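PDB 3CLQ: uncharacterized protein from Enterococcus faecalis, which is of unknown function but carries a DUF1116 (AllG) domain and may be related to the AllG subunit of oxamate carbamoyltransferase. Local coordinates for residues P26-F31 against D165-C170; E172-R177 against V202-P207; V115-N120 against T126-L131. All coordinates share one frame; numbering follows the deposited sequence.

Contact 1: residues P26-F31 against D165-C170; sequences PILVGF and DAMTFC
M167, a selenomethionine, packs the C-terminal part of helix 146-168 against L28, V29, G30 and F31 of strand 26-33. This is helix-on-sheet packing at a classic beta bulge, in which V29 and G30 both face I117 of the next strand.

The apolar contacts come first. M167 turns CG to the side of its backbone N, with chi1 at -65°. The next two torsions bend the same way, and the chain curls round instead of reaching out straight. CG then meets the F31 ring at its edge and in its plane, 3.6 Å from F31 CD2. The ring is not stacked on the M167 chain. Further out, the methyl M167 CE lies 3.9 Å from L28 CG, and these two side chains cross at about a right angle.

The backbone contacts follow. M167 CE lies over the peptide after L28 and is modelled 3.0 Å from L28 O. So short a carbon-oxygen distance is doubtful in detail. CE also lies 3.7 Å from V29 C. M167 CB rests 4.0 Å from G30 CA, where no side chain intervenes. V29 points its own side chain away and offers only backbone here.

No hydrogen bond joins the two segments. Just outside, F31 O bonds to H164 ND1, and the F31 ring meets H116. L205 of helix 195-210 also packs on M167.

The polar bonding within 165-170 is local to that segment. D165 O accepts twice from T168. The backbone T168 N donates to it at 3.1 Å. The hydroxyl T168 OG1 donates to D165 O at 3.0 Å, in the carbonyl plane and on a lone pair.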
loop_
_atom_site.group_PDB
_atom_site.type_symbol
_atom_site.label_atom_id
_atom_site.label_comp_id
_atom_site.label_asym_id
_atom_site.label_seq_id
_atom_site.Cartn_x
_atom_site.Cartn_y
_atom_site.Cartn_z
ATOM N N PRO B 26 11.966 -12.886 10.352
ATOM C CA PRO B 26 10.826 -13.013 11.261
ATOM C C PRO B 26 9.572 -13.521 10.553
ATOM O O PRO B 26 9.084 -12.866 9.609
ATOM C CB PRO B 26 10.580 -11.579 11.712
ATOM C CG PRO B 26 11.821 -10.842 11.365
ATOM C CD PRO B 26 12.389 -11.490 10.179
ATOM N N ILE B 27 9.060 -14.665 11.005
ATOM C CA ILE B 27 7.841 -15.266 10.455
ATOM C C ILE B 27 6.698 -15.247 11.465
ATOM O O ILE B 27 6.837 -15.706 12.604
ATOM C CB ILE B 27 8.075 -16.726 10.005
ATOM C CG1 ILE B 27 9.298 -16.815 9.073
ATOM C CG2 ILE B 27 6.812 -17.307 9.328
ATOM C CD1 ILE B 27 9.188 -15.994 7.790
ATOM N N LEU B 28 5.561 -14.698 11.058
ATOM C CA LEU B 28 4.421 -14.705 11.945
ATOM C C LEU B 28 3.870 -16.094 11.870
ATOM O O LEU B 28 3.390 -16.503 10.793
ATOM C CB LEU B 28 3.369 -13.712 11.486
ATOM C CG LEU B 28 2.062 -13.832 12.265
ATOM C CD1 LEU B 28 2.296 -13.727 13.780
ATOM C CD2 LEU B 28 1.135 -12.751 11.815
ATOM N N VAL B 29 3.954 -16.831 12.985
ATOM C CA VAL B 29 3.506 -18.228 12.972
ATOM C C VAL B 29 2.227 -18.526 13.747
ATOM O O VAL B 29 1.564 -19.529 13.495
ATOM C CB VAL B 29 4.616 -19.247 13.363
ATOM C CG1 VAL B 29 5.812 -19.117 12.425
ATOM C CG2 VAL B 29 5.032 -19.118 14.855
ATOM N N GLY B 30 1.862 -17.666 14.686
ATOM C CA GLY B 30 0.681 -17.957 15.481
ATOM C C GLY B 30 0.216 -16.807 16.340
ATOM O O GLY B 30 0.789 -15.709 16.295
ATOM N N PHE B 31 -0.843 -17.077 17.108
ATOM C CA PHE B 31 -1.391 -16.169 18.107
ATOM C C PHE B 31 -1.829 -17.009 19.275
ATOM O O PHE B 31 -2.284 -18.132 19.085
ATOM C CB PHE B 31 -2.618 -15.451 17.572
ATOM C CG PHE B 31 -2.335 -14.515 16.431
ATOM C CD1 PHE B 31 -2.048 -13.178 16.668
ATOM C CD2 PHE B 31 -2.367 -14.964 15.122
ATOM C CE1 PHE B 31 -1.800 -12.317 15.609
ATOM C CE2 PHE B 31 -2.127 -14.100 14.069
ATOM C CZ PHE B 31 -1.845 -12.788 14.301
ATOM N N ASP B 165 -6.818 -19.897 15.460
ATOM C CA ASP B 165 -7.343 -20.948 14.609
ATOM C C ASP B 165 -6.951 -20.710 13.139
ATOM O O ASP B 165 -6.509 -21.621 12.437
ATOM C CB ASP B 165 -8.860 -21.067 14.790
ATOM C CG ASP B 165 -9.246 -21.611 16.177
ATOM O OD1 ASP B 165 -10.429 -22.000 16.360
ATOM O OD2 ASP B 165 -8.371 -21.661 17.089
ATOM N N ALA B 166 -7.074 -19.474 12.682
ATOM C CA ALA B 166 -6.692 -19.159 11.324
ATOM C C ALA B 166 -5.239 -19.559 11.037
ATOM O O ALA B 166 -4.927 -20.090 9.975
ATOM C CB ALA B 166 -6.899 -17.689 11.071
HETATM N N MSE B 167 -4.339 -19.308 11.978
HETATM C CA MSE B 167 -2.938 -19.560 11.686
HETATM C C MSE B 167 -2.573 -21.048 11.663
HETATM O O MSE B 167 -1.502 -21.414 11.162
HETATM C CB MSE B 167 -2.026 -18.770 12.617
HETATM C CG MSE B 167 -2.141 -17.284 12.435
HETATM SE SE MSE B 167 -1.510 -16.698 10.644
HETATM C CE MSE B 167 0.416 -17.065 10.922
ATOM N N THR B 168 -3.449 -21.915 12.178
ATOM C CA THR B 168 -3.193 -23.356 12.031
ATOM C C THR B 168 -3.445 -23.838 10.598
ATOM O O THR B 168 -2.930 -24.886 10.204
ATOM C CB THR B 168 -3.994 -24.260 13.023
ATOM O OG1 THR B 168 -5.357 -24.358 12.597
ATOM C CG2 THR B 168 -3.919 -23.739 14.452
ATOM N N PHE B 169 -4.245 -23.089 9.838
ATOM C CA PHE B 169 -4.443 -23.342 8.408
ATOM C C PHE B 169 -3.316 -22.737 7.574
ATOM O O PHE B 169 -3.448 -22.582 6.364
ATOM C CB PHE B 169 -5.797 -22.794 7.922
ATOM C CG PHE B 169 -6.978 -23.583 8.409
ATOM C CD1 PHE B 169 -7.635 -23.233 9.585
ATOM C CD2 PHE B 169 -7.416 -24.702 7.717
ATOM C CE1 PHE B 169 -8.708 -23.978 10.051
ATOM C CE2 PHE B 169 -8.478 -25.427 8.173
ATOM C CZ PHE B 169 -9.124 -25.066 9.347
ATOM N N CYS B 170 -2.204 -22.396 8.212
ATOM C CA CYS B 170 -1.151 -21.674 7.510
ATOM C C CYS B 170 0.203 -22.059 8.046
ATOM O O CYS B 170 0.836 -21.284 8.745
ATOM C CB CYS B 170 -1.351 -20.164 7.661
ATOM S SG CYS B 170 0.052 -19.141 7.112
#

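Contact 2: residues E172-R177 against V202-P207; sequences EGIDLR and VQALTP
No ring, amide or carboxylate takes part where I174 meets A204 and L205; the contact is aliphatic throughout. This is helix-on-sheet packing. Helix 195-210 lies over the face of the four-stranded antiparallel sheet that carries I174 and L28, at the outer strand 174-175. That strand is one of the two outermost strands of the sheet within this chain.

I174 alone makes the contact from its segment. Its CG1 lies anti to the carbonyl carbon, and CD1 continues the branch outward with chi2 at -167°. This extended arm brings I174 CD1 to 4.0 Å from A204 CB. The same methyl, I174 CD1, is 4.3 Å from L205 CD2, one branch tip against another. The small A204 lets the arm reach close to the helix, although I174 CA and A204 CA stay 7.9 Å apart. M179 of helix 176-183 touches both I174 and A204.

The polar groups take no part across the contact. D175 is the N-cap of helix 176-183, and its OD1 bonds to L178 N. The cap starts a new helix directly after the outer strand.

Helix 195-210 continues past the contact but kinks at P207, whose N has no bond to the preceding turn. Away from I174, V202, Q203 and T206 pack on Q203, T199 and F223 of the second subunit. The helix thus lies between the sheet face and the second subunit.

Near the kink, T206 OG1 donates to V202 O at 3.0 Å, tilted 27° from the carbonyl plane; T206 N reaches V202 O only weakly, at 3.1 Å.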
loop_
_atom_site.group_PDB
_atom_site.type_symbol
_atom_site.label_atom_id
_atom_site.label_comp_id
_atom_site.label_asym_id
_atom_site.label_seq_id
_atom_site.Cartn_x
_atom_site.Cartn_y
_atom_site.Cartn_z
ATOM N N GLU B 172 3.130 -22.580 6.807
ATOM C CA GLU B 172 4.322 -21.902 6.310
ATOM C C GLU B 172 4.584 -20.592 7.061
ATOM O O GLU B 172 5.688 -20.046 7.014
ATOM C CB GLU B 172 4.138 -21.574 4.831
ATOM C CG GLU B 172 2.957 -20.593 4.561
ATOM C CD GLU B 172 1.603 -21.302 4.257
ATOM O OE1 GLU B 172 1.182 -22.228 5.031
ATOM O OE2 GLU B 172 0.964 -20.914 3.236
ATOM N N GLY B 173 3.555 -20.081 7.730
ATOM C CA GLY B 173 3.624 -18.788 8.358
ATOM C C GLY B 173 3.577 -17.645 7.357
ATOM O O GLY B 173 3.668 -17.846 6.147
ATOM N N ILE B 174 3.428 -16.437 7.883
ATOM C CA ILE B 174 3.501 -15.223 7.107
ATOM C C ILE B 174 4.898 -14.593 7.299
ATOM O O ILE B 174 5.397 -14.428 8.439
ATOM C CB ILE B 174 2.376 -14.266 7.538
ATOM C CG1 ILE B 174 1.020 -14.940 7.296
ATOM C CG2 ILE B 174 2.476 -12.919 6.841
ATOM C CD1 ILE B 174 -0.156 -14.012 7.388
ATOM N N ASP B 175 5.540 -14.279 6.171
ATOM C CA ASP B 175 6.887 -13.711 6.170
ATOM C C ASP B 175 6.852 -12.215 6.399
ATOM O O ASP B 175 6.381 -11.446 5.571
ATOM C CB ASP B 175 7.603 -14.032 4.859
ATOM C CG ASP B 175 8.995 -13.433 4.789
ATOM O OD1 ASP B 175 9.412 -12.677 5.710
ATOM O OD2 ASP B 175 9.679 -13.738 3.790
ATOM N N LEU B 176 7.379 -11.795 7.527
ATOM C CA LEU B 176 7.192 -10.435 7.914
ATOM C C LEU B 176 8.221 -9.515 7.261
ATOM O O LEU B 176 7.910 -8.389 6.886
ATOM C CB LEU B 176 7.237 -10.358 9.418
ATOM C CG LEU B 176 5.927 -10.262 10.208
ATOM C CD1 LEU B 176 4.685 -10.744 9.467
ATOM C CD2 LEU B 176 6.077 -10.965 11.564
ATOM N N ARG B 177 9.449 -9.984 7.100
ATOM C CA ARG B 177 10.436 -9.121 6.477
ATOM C C ARG B 177 10.065 -8.856 5.033
ATOM O O ARG B 177 10.296 -7.781 4.524
ATOM C CB ARG B 177 11.847 -9.683 6.568
ATOM C CG ARG B 177 12.895 -8.659 6.204
ATOM C CD ARG B 177 14.260 -9.292 6.113
ATOM N NE ARG B 177 14.350 -10.205 4.974
ATOM C CZ ARG B 177 15.382 -11.011 4.739
ATOM N NH1 ARG B 177 16.432 -11.027 5.553
ATOM N NH2 ARG B 177 15.370 -11.797 3.679
ATOM N N VAL B 202 -4.243 -7.826 6.638
ATOM C CA VAL B 202 -5.608 -8.315 6.841
ATOM C C VAL B 202 -5.989 -9.137 5.625
ATOM O O VAL B 202 -6.778 -10.063 5.711
ATOM C CB VAL B 202 -6.684 -7.198 7.106
ATOM C CG1 VAL B 202 -6.097 -5.956 7.771
ATOM C CG2 VAL B 202 -7.441 -6.820 5.834
ATOM N N GLN B 203 -5.400 -8.796 4.486
ATOM C CA GLN B 203 -5.635 -9.525 3.271
ATOM C C GLN B 203 -4.990 -10.933 3.274
ATOM O O GLN B 203 -5.577 -11.901 2.799
ATOM C CB GLN B 203 -5.116 -8.723 2.081
ATOM C CG GLN B 203 -5.440 -9.381 0.779
ATOM C CD GLN B 203 -4.649 -8.825 -0.368
ATOM O OE1 GLN B 203 -3.597 -8.179 -0.181
ATOM N NE2 GLN B 203 -5.142 -9.062 -1.580
ATOM N N ALA B 204 -3.778 -11.047 3.784
ATOM C CA ALA B 204 -3.145 -12.344 3.863
ATOM C C ALA B 204 -3.871 -13.230 4.885
ATOM O O ALA B 204 -3.955 -14.446 4.719
ATOM C CB ALA B 204 -1.681 -12.196 4.215
ATOM N N LEU B 205 -4.400 -12.623 5.940
ATOM C CA LEU B 205 -5.145 -13.371 6.950
ATOM C C LEU B 205 -6.515 -13.898 6.500
ATOM O O LEU B 205 -6.944 -14.946 6.969
ATOM C CB LEU B 205 -5.351 -12.520 8.201
ATOM C CG LEU B 205 -4.157 -12.304 9.130
ATOM C CD1 LEU B 205 -4.551 -11.348 10.235
ATOM C CD2 LEU B 205 -3.693 -13.633 9.730
ATOM N N THR B 206 -7.211 -13.173 5.628
ATOM C CA THR B 206 -8.589 -13.515 5.309
ATOM C C THR B 206 -8.793 -14.976 4.909
ATOM O O THR B 206 -9.625 -15.666 5.498
ATOM C CB THR B 206 -9.176 -12.608 4.207
ATOM O OG1 THR B 206 -9.379 -11.279 4.712
ATOM C CG2 THR B 206 -10.503 -13.160 3.708
ATOM N N PRO B 207 -8.041 -15.460 3.905
ATOM C CA PRO B 207 -8.266 -16.828 3.423
ATOM C C PRO B 207 -8.294 -17.831 4.588
ATOM O O PRO B 207 -9.125 -18.727 4.638
ATOM C CB PRO B 207 -7.043 -17.097 2.526
ATOM C CG PRO B 207 -6.471 -15.761 2.183
ATOM C CD PRO B 207 -6.945 -14.765 3.191
#

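Contact 3: residues V115-N120 against T126-L131; sequences VHIIKN and TAFTNL
H116 gives two hydrogen bonds to a single acceptor, T129 O, across the antiparallel hairpin of strands 114-120 and 126-130. The backbone H116 N donates at 2.7 Å to T129 O, nearly along the C=O axis. The ring donates as well, with H116 ND1 at 3.0 Å from T129 O. That oxygen lies in the imidazole plane, but ND1 sits above the carbonyl plane, 53° out of it. The ring reaches it because chi1 of -57° places CG beside the backbone N. The other ring nitrogen, NE2, bonds to T236 OG1, and T129 OG1 bonds to P235 O. Both ring nitrogens thus have partners, and the ring is fixed in rotation.

I118 and A127 form the regular hydrogen-bonded pair. I118 N donates to A127 O at 3.2 Å, and A127 N to I118 O at 2.9 Å. I118 O also receives a CA-H contact from T126 CA at 3.2 Å. A similar contact sets F128 CA 3.4 Å from H116 O.

The side chains sort to two faces. On one, I117 CG2 touches F128 CE1 at 3.8 Å and T126 CG2 at 3.9 Å. I117 and T126 lie side by side there, pointing the same way. On the other, H116 and A127 meet helix 234-247.

The chemistry implies that ND1 carries a hydrogen. The NE2 bond to T236 OG1 would suit a neutral ring accepting there, but its direction is not fixed. T129 O is held by two N-H donors of one residue, and through NE2 the same histidine ties the hairpin to the start of helix 234-247.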
loop_
_atom_site.group_PDB
_atom_site.type_symbol
_atom_site.label_atom_id
_atom_site.label_comp_id
_atom_site.label_asym_id
_atom_site.label_seq_id
_atom_site.Cartn_x
_atom_site.Cartn_y
_atom_site.Cartn_z
ATOM N N VAL B 115 -1.231 -12.511 21.999
ATOM C CA VAL B 115 -0.016 -11.950 21.394
ATOM C C VAL B 115 0.308 -12.615 20.049
ATOM O O VAL B 115 -0.063 -13.764 19.846
ATOM C CB VAL B 115 1.218 -12.074 22.344
ATOM C CG1 VAL B 115 1.102 -11.112 23.504
ATOM C CG2 VAL B 115 1.396 -13.514 22.853
ATOM N N HIS B 116 0.969 -11.879 19.137
ATOM C CA HIS B 116 1.578 -12.460 17.916
ATOM C C HIS B 116 2.695 -13.397 18.333
ATOM O O HIS B 116 3.482 -13.056 19.206
ATOM C CB HIS B 116 2.282 -11.404 17.051
ATOM C CG HIS B 116 1.416 -10.275 16.608
ATOM N ND1 HIS B 116 0.820 -9.400 17.491
ATOM C CD2 HIS B 116 1.110 -9.826 15.370
ATOM C CE1 HIS B 116 0.142 -8.491 16.810
ATOM N NE2 HIS B 116 0.302 -8.727 15.523
ATOM N N ILE B 117 2.806 -14.555 17.709
ATOM C CA ILE B 117 3.983 -15.358 17.946
ATOM C C ILE B 117 4.823 -15.320 16.685
ATOM O O ILE B 117 4.401 -15.837 15.645
ATOM C CB ILE B 117 3.633 -16.794 18.230
ATOM C CG1 ILE B 117 2.485 -16.866 19.225
ATOM C CG2 ILE B 117 4.835 -17.503 18.771
ATOM C CD1 ILE B 117 1.595 -18.073 19.009
ATOM N N ILE B 118 6.002 -14.718 16.788
ATOM C CA ILE B 118 6.850 -14.432 15.645
ATOM C C ILE B 118 8.170 -15.152 15.836
ATOM O O ILE B 118 8.815 -14.984 16.854
ATOM C CB ILE B 118 7.113 -12.905 15.533
ATOM C CG1 ILE B 118 5.832 -12.157 15.186
ATOM C CG2 ILE B 118 8.148 -12.594 14.472
ATOM C CD1 ILE B 118 5.964 -10.683 15.395
ATOM N N LYS B 119 8.587 -15.946 14.868
ATOM C CA LYS B 119 9.720 -16.828 15.083
ATOM C C LYS B 119 10.753 -16.525 14.035
ATOM O O LYS B 119 10.407 -16.341 12.888
ATOM C CB LYS B 119 9.270 -18.282 14.972
ATOM C CG LYS B 119 10.263 -19.316 15.440
ATOM C CD LYS B 119 9.585 -20.694 15.488
ATOM C CE LYS B 119 10.374 -21.779 14.714
ATOM N NZ LYS B 119 10.304 -21.563 13.215
ATOM N N ASN B 120 12.020 -16.457 14.420
ATOM C CA ASN B 120 13.066 -16.183 13.453
ATOM C C ASN B 120 13.418 -17.402 12.587
ATOM O O ASN B 120 13.986 -18.378 13.079
ATOM C CB ASN B 120 14.305 -15.686 14.171
ATOM C CG ASN B 120 15.260 -14.965 13.242
ATOM O OD1 ASN B 120 15.267 -15.193 12.025
ATOM N ND2 ASN B 120 16.086 -14.086 13.815
ATOM N N THR B 126 12.301 -16.432 19.193
ATOM C CA THR B 126 10.916 -15.974 19.101
ATOM C C THR B 126 10.724 -14.614 19.788
ATOM O O THR B 126 11.329 -14.339 20.822
ATOM C CB THR B 126 9.957 -16.993 19.775
ATOM O OG1 THR B 126 10.148 -18.295 19.219
ATOM C CG2 THR B 126 8.526 -16.581 19.579
ATOM N N ALA B 127 9.870 -13.770 19.218
ATOM C CA ALA B 127 9.441 -12.565 19.920
ATOM C C ALA B 127 7.927 -12.556 20.012
ATOM O O ALA B 127 7.265 -13.356 19.349
ATOM C CB ALA B 127 9.922 -11.345 19.223
ATOM N N PHE B 128 7.389 -11.651 20.824
ATOM C CA PHE B 128 5.950 -11.546 21.028
ATOM C C PHE B 128 5.525 -10.079 21.147
ATOM O O PHE B 128 6.290 -9.252 21.674
ATOM C CB PHE B 128 5.588 -12.222 22.355
ATOM C CG PHE B 128 6.083 -13.641 22.494
ATOM C CD1 PHE B 128 5.343 -14.708 21.977
ATOM C CD2 PHE B 128 7.262 -13.912 23.172
ATOM C CE1 PHE B 128 5.789 -16.022 22.130
ATOM C CE2 PHE B 128 7.718 -15.226 23.307
ATOM C CZ PHE B 128 6.979 -16.283 22.783
ATOM N N THR B 129 4.314 -9.758 20.690
ATOM C CA THR B 129 3.647 -8.482 21.026
ATOM C C THR B 129 2.171 -8.683 21.057
ATOM O O THR B 129 1.666 -9.572 20.393
ATOM C CB THR B 129 3.858 -7.305 20.026
ATOM O OG1 THR B 129 4.214 -7.776 18.712
ATOM C CG2 THR B 129 4.898 -6.371 20.525
ATOM N N ASN B 130 1.474 -7.833 21.798
ATOM C CA ASN B 130 0.025 -7.893 21.847
ATOM C C ASN B 130 -0.533 -7.301 20.571
ATOM O O ASN B 130 0.219 -6.862 19.693
ATOM C CB ASN B 130 -0.519 -7.092 23.015
ATOM C CG ASN B 130 -0.355 -5.620 22.798
ATOM O OD1 ASN B 130 -0.088 -5.187 21.680
ATOM N ND2 ASN B 130 -0.481 -4.835 23.868
ATOM N N LEU B 131 -1.860 -7.301 20.495
ATOM C CA LEU B 131 -2.588 -6.815 19.349
ATOM C C LEU B 131 -3.027 -5.377 19.545
ATOM O O LEU B 131 -3.183 -4.902 20.661
ATOM C CB LEU B 131 -3.818 -7.678 19.112
ATOM C CG LEU B 131 -3.577 -9.053 18.497
ATOM C CD1 LEU B 131 -2.634 -9.871 19.375
ATOM C CD2 LEU B 131 -4.902 -9.762 18.341
#

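In the fold
All three contacts reach one four-stranded antiparallel sheet, ordered 126-130, 114-120, 26-33, 174-175. Contact 3 pairs the first two strands. Contact 1 packs helix 146-168 on strand 26-33, and contact 2 packs helix 195-210 over the outer strand 174-175. The centres of contacts 1 and 2 lie about 8 Å apart, those of 1 and 3 about 10 Å, and those of 2 and 3 about 14 Å. Along the chain, the hairpin of contact 3 falls between the two segments of contact 1; contact 2 follows both. The early strand 26-33 therefore sits between strands from much later in the sequence, and the sheet unites distant parts. Contact 2 continues this packing to the second subunit.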